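Local coordinates for 3,6-diketocamphane 1,6-monooxygenase (Pseudomonas putida, PDB 4UWM), which catalyses the FMNH2-dependent Baeyer-Villiger oxygenation of a diketocamphane to a lactone during (-)-camphor degradation, working as a homodimer of bacterial luciferase-type subunits, at residues 32-37 with 67-72; 259-264 with 362-367. All coordinates share one frame; numbering follows the deposited sequence.

Contact 1 of 2, residues 32-37 with 67-72; sequences QADSVG and QTKNIK
The carboxylate of Asp34 turns one face to Thr68, whose CB stands over it 3.7 Å from Asp34 CG, and its oxygens to three successive backbone N-H groups. Asn70 N takes the syn lone pair of Asp34 OD1 at 2.9 Å. Ile71 N reaches Asp34 OD1 on its anti side at 2.8 Å, 29° out of the plane, while Lys69 N meets Asp34 OD2 from above the plane at 2.9 Å, raised by 38°. All three nitrogens lie on the Thr68 side of the plane; a bridging water lies on the opposite side, accepting from Asn70 ND2 and donating to Asp34 O, 2.6 Å away. With CG anti to the backbone N (chi1 -173°), the aspartate stretches from the helix end to the loop, and the three bonds fix its rotation. This is a worked case of a side chain gripping a loop through its backbone N-H groups, whose dipoles would probably steady the negative charge. Beside it, Ile71 CD1 packs on Ala33 CB at 3.6 Å. Gly37, with positive phi, ends helix 19-35 in a Schellman motif. Thr68 OG1 bonds back to Ala64 O of helix 57-65 and also to Arg102. From Lys72 the chain enters strand 72-79 beside strand 40-43, placing the contact between two adjacent helix-to-strand connections of the barrel.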
loop_
_atom_site.group_PDB
_atom_site.type_symbol
_atom_site.label_atom_id
_atom_site.label_comp_id
_atom_site.label_asym_id
_atom_site.label_seq_id
_atom_site.Cartn_x
_atom_site.Cartn_y
_atom_site.Cartn_z
ATOM N N GLN A 32 -15.215 2.197 -13.425
ATOM C CA GLN A 32 -16.576 2.485 -13.893
ATOM C C GLN A 32 -17.047 3.833 -13.343
ATOM O O GLN A 32 -17.670 4.604 -14.071
ATOM C CB GLN A 32 -17.545 1.354 -13.515
ATOM C CG GLN A 32 -18.942 1.446 -14.138
ATOM C CD GLN A 32 -19.896 2.374 -13.387
ATOM O OE1 GLN A 32 -19.739 2.652 -12.187
ATOM N NE2 GLN A 32 -20.909 2.848 -14.094
ATOM N N ALA A 33 -16.746 4.121 -12.067
ATOM C CA ALA A 33 -17.158 5.389 -11.467
ATOM C C ALA A 33 -16.484 6.553 -12.187
ATOM O O ALA A 33 -17.135 7.559 -12.495
ATOM C CB ALA A 33 -16.882 5.412 -9.962
ATOM N N ASP A 34 -15.185 6.405 -12.474
ATOM C CA ASP A 34 -14.448 7.390 -13.251
ATOM C C ASP A 34 -15.115 7.606 -14.633
ATOM O O ASP A 34 -15.290 8.750 -15.039
ATOM C CB ASP A 34 -12.986 6.942 -13.418
ATOM C CG ASP A 34 -12.105 7.990 -14.061
ATOM O OD1 ASP A 34 -12.045 9.152 -13.578
ATOM O OD2 ASP A 34 -11.406 7.625 -15.031
ATOM N N SER A 35 -15.482 6.513 -15.316
ATOM C CA SER A 35 -16.069 6.576 -16.669
ATOM C C SER A 35 -17.405 7.335 -16.733
ATOM O O SER A 35 -17.738 7.907 -17.764
ATOM C CB SER A 35 -16.244 5.173 -17.253
ATOM O OG SER A 35 -17.340 4.508 -16.647
ATOM N N VAL A 36 -18.167 7.344 -15.649
ATOM C CA VAL A 36 -19.470 8.017 -15.649
ATOM C C VAL A 36 -19.446 9.316 -14.842
ATOM O O VAL A 36 -20.495 9.820 -14.455
ATOM C CB VAL A 36 -20.635 7.093 -15.199
ATOM C CG1 VAL A 36 -20.704 5.854 -16.077
ATOM C CG2 VAL A 36 -20.514 6.694 -13.726
ATOM N N GLY A 37 -18.238 9.830 -14.575
ATOM C CA GLY A 37 -18.047 11.151 -13.973
ATOM C C GLY A 37 -18.336 11.269 -12.494
ATOM O O GLY A 37 -18.632 12.362 -11.992
ATOM N N GLN A 67 -5.301 3.753 -13.810
ATOM C CA GLN A 67 -6.407 3.207 -14.607
ATOM C C GLN A 67 -7.567 4.183 -14.694
ATOM O O GLN A 67 -8.599 3.878 -15.280
ATOM C CB GLN A 67 -6.902 1.874 -14.029
ATOM C CG GLN A 67 -5.870 0.759 -14.077
ATOM C CD GLN A 67 -6.458 -0.606 -13.800
ATOM O OE1 GLN A 67 -7.502 -0.978 -14.350
ATOM N NE2 GLN A 67 -5.780 -1.375 -12.955
ATOM N N THR A 68 -7.394 5.362 -14.120
ATOM C CA THR A 68 -8.462 6.339 -14.054
ATOM C C THR A 68 -7.871 7.688 -14.416
ATOM O O THR A 68 -6.638 7.866 -14.315
ATOM C CB THR A 68 -9.077 6.411 -12.639
ATOM O OG1 THR A 68 -8.038 6.604 -11.673
ATOM C CG2 THR A 68 -9.833 5.117 -12.285
ATOM N N LYS A 69 -8.742 8.632 -14.791
ATOM C CA LYS A 69 -8.317 9.943 -15.279
ATOM C C LYS A 69 -8.701 11.091 -14.353
ATOM O O LYS A 69 -7.888 11.953 -14.065
ATOM C CB LYS A 69 -8.879 10.201 -16.689
ATOM C CG LYS A 69 -8.013 9.676 -17.831
ATOM C CD LYS A 69 -8.694 8.578 -18.637
ATOM C CE LYS A 69 -8.369 7.183 -18.127
ATOM N NZ LYS A 69 -8.921 6.139 -19.034
ATOM N N ASN A 70 -9.944 11.102 -13.892
ATOM C CA ASN A 70 -10.450 12.236 -13.138
ATOM C C ASN A 70 -10.846 12.010 -11.703
ATOM O O ASN A 70 -10.785 12.939 -10.908
ATOM C CB ASN A 70 -11.671 12.841 -13.858
ATOM C CG ASN A 70 -11.389 13.137 -15.313
ATOM O OD1 ASN A 70 -10.433 13.829 -15.646
ATOM N ND2 ASN A 70 -12.202 12.588 -16.185
ATOM N N ILE A 71 -11.330 10.815 -11.382
ATOM C CA ILE A 71 -11.888 10.570 -10.062
ATOM C C ILE A 71 -10.804 10.820 -8.999
ATOM O O ILE A 71 -9.627 10.566 -9.248
ATOM C CB ILE A 71 -12.491 9.135 -9.976
ATOM C CG1 ILE A 71 -13.454 9.003 -8.797
ATOM C CG2 ILE A 71 -11.393 8.062 -10.049
ATOM C CD1 ILE A 71 -14.404 7.820 -8.933
ATOM N N LYS A 72 -11.216 11.361 -7.853
ATOM C CA LYS A 72 -10.345 11.581 -6.709
ATOM C C LYS A 72 -10.529 10.432 -5.700
ATOM O O LYS A 72 -11.642 9.945 -5.504
ATOM C CB LYS A 72 -10.688 12.904 -6.019
ATOM C CG LYS A 72 -10.614 14.134 -6.924
ATOM C CD LYS A 72 -10.930 15.364 -6.091
ATOM C CE LYS A 72 -11.305 16.562 -6.940
ATOM N NZ LYS A 72 -11.507 17.716 -6.024
HETATM O O HOH W 1 -14.779 11.328 -14.839
#

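Contact 2 of 2, residues 259-264 with 362-367; sequences VFCADT and LELISK
Leu364 and Ile365 carry the contact with Val259, Cys261 and Ala262. The CB of Leu362, two residues before Leu364 on helix 356-369, points away from the strand, and its side chain packs on Leu7 and Val346 of strands 4-9 and 343-347. Glu363 lies against Val36. Leu364 then presents CB to Cys261 SG at 3.7 Å, in one of the two cysteine conformers, while its CD1 reaches past the sulphur to Ala262 CA at 4.0 Å. Cys261 CB points toward the helix, and SG, anti to the backbone N (chi1 -160°), lies beside Leu364 CB. Next, Ile365 crosses Val259 at a slant, its CD1 only 3.4 Å from Val259 CG1, tighter than an ordinary carbon contact; Ile365 CG1 also lies 4.0 Å from Cys261 CB. The arrangement belongs to the TIM barrel of the luciferase-like family: helix 356-369, which follows strand 343-347, lies outside the sheet, and its short segment runs nearly at a right angle to strand 259-261 (98°), the axes 7.6 Å apart. An alanine at Ile365, lacking CG1 and CD1, would probably leave a gap facing Val259 CG1 and Cys261 CB. Within the wider, pi-type turn at 365-367, Ser366 touches Thr5 of strand 4-9, and Lys367 NZ returns to Glu363 OE2 at 2.7 Å, a salt bridge one turn back on the helix.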
loop_
_atom_site.group_PDB
_atom_site.type_symbol
_atom_site.label_atom_id
_atom_site.label_comp_id
_atom_site.label_asym_id
_atom_site.label_seq_id
_atom_site.Cartn_x
_atom_site.Cartn_y
_atom_site.Cartn_z
ATOM N N VAL A 259 -28.421 4.305 -2.113
ATOM C CA VAL A 259 -28.991 4.935 -3.302
ATOM C C VAL A 259 -29.066 3.915 -4.420
ATOM O O VAL A 259 -28.073 3.274 -4.754
ATOM C CB VAL A 259 -28.148 6.137 -3.807
ATOM C CG1 VAL A 259 -28.853 6.860 -4.944
ATOM C CG2 VAL A 259 -27.866 7.117 -2.693
ATOM N N PHE A 260 -30.256 3.753 -4.999
ATOM C CA PHE A 260 -30.397 2.906 -6.177
ATOM C C PHE A 260 -31.420 3.487 -7.156
ATOM O O PHE A 260 -32.520 3.899 -6.764
ATOM C CB PHE A 260 -30.723 1.460 -5.805
ATOM C CG PHE A 260 -30.587 0.502 -6.963
ATOM C CD1 PHE A 260 -31.640 0.311 -7.863
ATOM C CD2 PHE A 260 -29.402 -0.191 -7.172
ATOM C CE1 PHE A 260 -31.509 -0.559 -8.933
ATOM C CE2 PHE A 260 -29.265 -1.060 -8.245
ATOM C CZ PHE A 260 -30.317 -1.246 -9.130
ATOM N N CYS A 261 -31.019 3.528 -8.422
ATOM C CA CYS A 261 -31.813 4.135 -9.478
ATOM C C CYS A 261 -32.063 3.159 -10.630
ATOM O O CYS A 261 -31.172 2.408 -11.006
ATOM C CB CYS A 261 -31.088 5.372 -9.994
ATOM S SG CYS A 261 -32.130 6.550 -10.857
ATOM N N ALA A 262 -33.275 3.192 -11.176
ATOM C CA ALA A 262 -33.637 2.401 -12.345
ATOM C C ALA A 262 -34.654 3.184 -13.189
ATOM O O ALA A 262 -35.005 4.325 -12.845
ATOM C CB ALA A 262 -34.185 1.048 -11.926
ATOM N N ASP A 263 -35.108 2.579 -14.290
ATOM C CA ASP A 263 -36.061 3.228 -15.199
ATOM C C ASP A 263 -37.382 3.608 -14.525
ATOM O O ASP A 263 -37.905 4.696 -14.760
ATOM C CB ASP A 263 -36.305 2.365 -16.440
ATOM C CG ASP A 263 -35.136 2.397 -17.408
ATOM O OD1 ASP A 263 -34.332 3.349 -17.332
ATOM O OD2 ASP A 263 -35.016 1.475 -18.242
ATOM N N THR A 264 -37.900 2.722 -13.673
ATOM C CA THR A 264 -39.146 2.970 -12.936
ATOM C C THR A 264 -38.995 2.710 -11.439
ATOM O O THR A 264 -38.154 1.917 -11.018
ATOM C CB THR A 264 -40.317 2.095 -13.449
ATOM O OG1 THR A 264 -40.130 0.734 -13.030
ATOM C CG2 THR A 264 -40.450 2.167 -14.985
ATOM N N LEU A 362 -25.624 3.779 -11.155
ATOM C CA LEU A 362 -24.608 4.807 -10.920
ATOM C C LEU A 362 -24.542 5.807 -12.070
ATOM O O LEU A 362 -24.424 7.017 -11.824
ATOM C CB LEU A 362 -23.222 4.192 -10.627
ATOM C CG LEU A 362 -23.048 3.396 -9.325
ATOM C CD1 LEU A 362 -21.604 2.901 -9.266
ATOM C CD2 LEU A 362 -23.380 4.225 -8.087
ATOM N N GLU A 363 -24.634 5.314 -13.313
ATOM C CA GLU A 363 -24.726 6.221 -14.453
ATOM C C GLU A 363 -25.934 7.158 -14.354
ATOM O O GLU A 363 -25.807 8.345 -14.653
ATOM C CB GLU A 363 -24.743 5.465 -15.771
ATOM C CG GLU A 363 -24.537 6.367 -16.965
ATOM C CD GLU A 363 -24.233 5.594 -18.217
ATOM O OE1 GLU A 363 -24.864 4.538 -18.429
ATOM O OE2 GLU A 363 -23.357 6.040 -18.983
ATOM N N LEU A 364 -27.080 6.639 -13.915
ATOM C CA LEU A 364 -28.292 7.449 -13.803
ATOM C C LEU A 364 -28.163 8.539 -12.738
ATOM O O LEU A 364 -28.522 9.698 -12.979
ATOM C CB LEU A 364 -29.515 6.575 -13.526
ATOM C CG LEU A 364 -30.003 5.716 -14.695
ATOM C CD1 LEU A 364 -31.158 4.835 -14.247
ATOM C CD2 LEU A 364 -30.394 6.572 -15.896
ATOM N N ILE A 365 -27.627 8.159 -11.577
ATOM C CA ILE A 365 -27.403 9.084 -10.470
ATOM C C ILE A 365 -26.456 10.206 -10.900
ATOM O O ILE A 365 -26.767 11.391 -10.740
ATOM C CB ILE A 365 -26.858 8.348 -9.226
ATOM C CG1 ILE A 365 -27.917 7.396 -8.663
ATOM C CG2 ILE A 365 -26.396 9.336 -8.157
ATOM C CD1 ILE A 365 -27.346 6.208 -7.910
ATOM N N SER A 366 -25.328 9.828 -11.492
ATOM C CA SER A 366 -24.258 10.768 -11.823
ATOM C C SER A 366 -24.603 11.707 -12.988
ATOM O O SER A 366 -24.282 12.903 -12.931
ATOM C CB SER A 366 -22.964 9.996 -12.129
ATOM O OG SER A 366 -21.925 10.858 -12.558
ATOM N N LYS A 367 -25.245 11.154 -14.026
ATOM C CA LYS A 367 -25.572 11.905 -15.244
ATOM C C LYS A 367 -26.973 12.536 -15.261
ATOM O O LYS A 367 -27.153 13.628 -15.800
ATOM C CB LYS A 367 -25.399 11.020 -16.483
ATOM C CG LYS A 367 -23.957 10.757 -16.874
ATOM C CD LYS A 367 -23.873 9.783 -18.037
ATOM C CE LYS A 367 -22.443 9.640 -18.533
ATOM N NZ LYS A 367 -22.299 8.520 -19.504
#

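Contact 1 closes before contact 2 opens along the chain, and their centres lie about 17 Å apart, yet they meet directly. Val36 O, just past helix 19-35, probably accepts a hydrogen bond from Ser366 OG of helix 356-369 at 2.6 Å, and Gln32 of contact 1 packs on Leu362. Helices 19-35 and 356-369, the early and the final helix of the barrel, are therefore neighbours on its outside. Contact 1 ties helix 19-35 to the connection leading into strand 72-79, whereas contact 2 sets helix 356-369 against strand 254-261. Strand 4-9 pairs with strand 343-347, so the first and last parts of the barrel meet here, and both contacts lie on its outer wall.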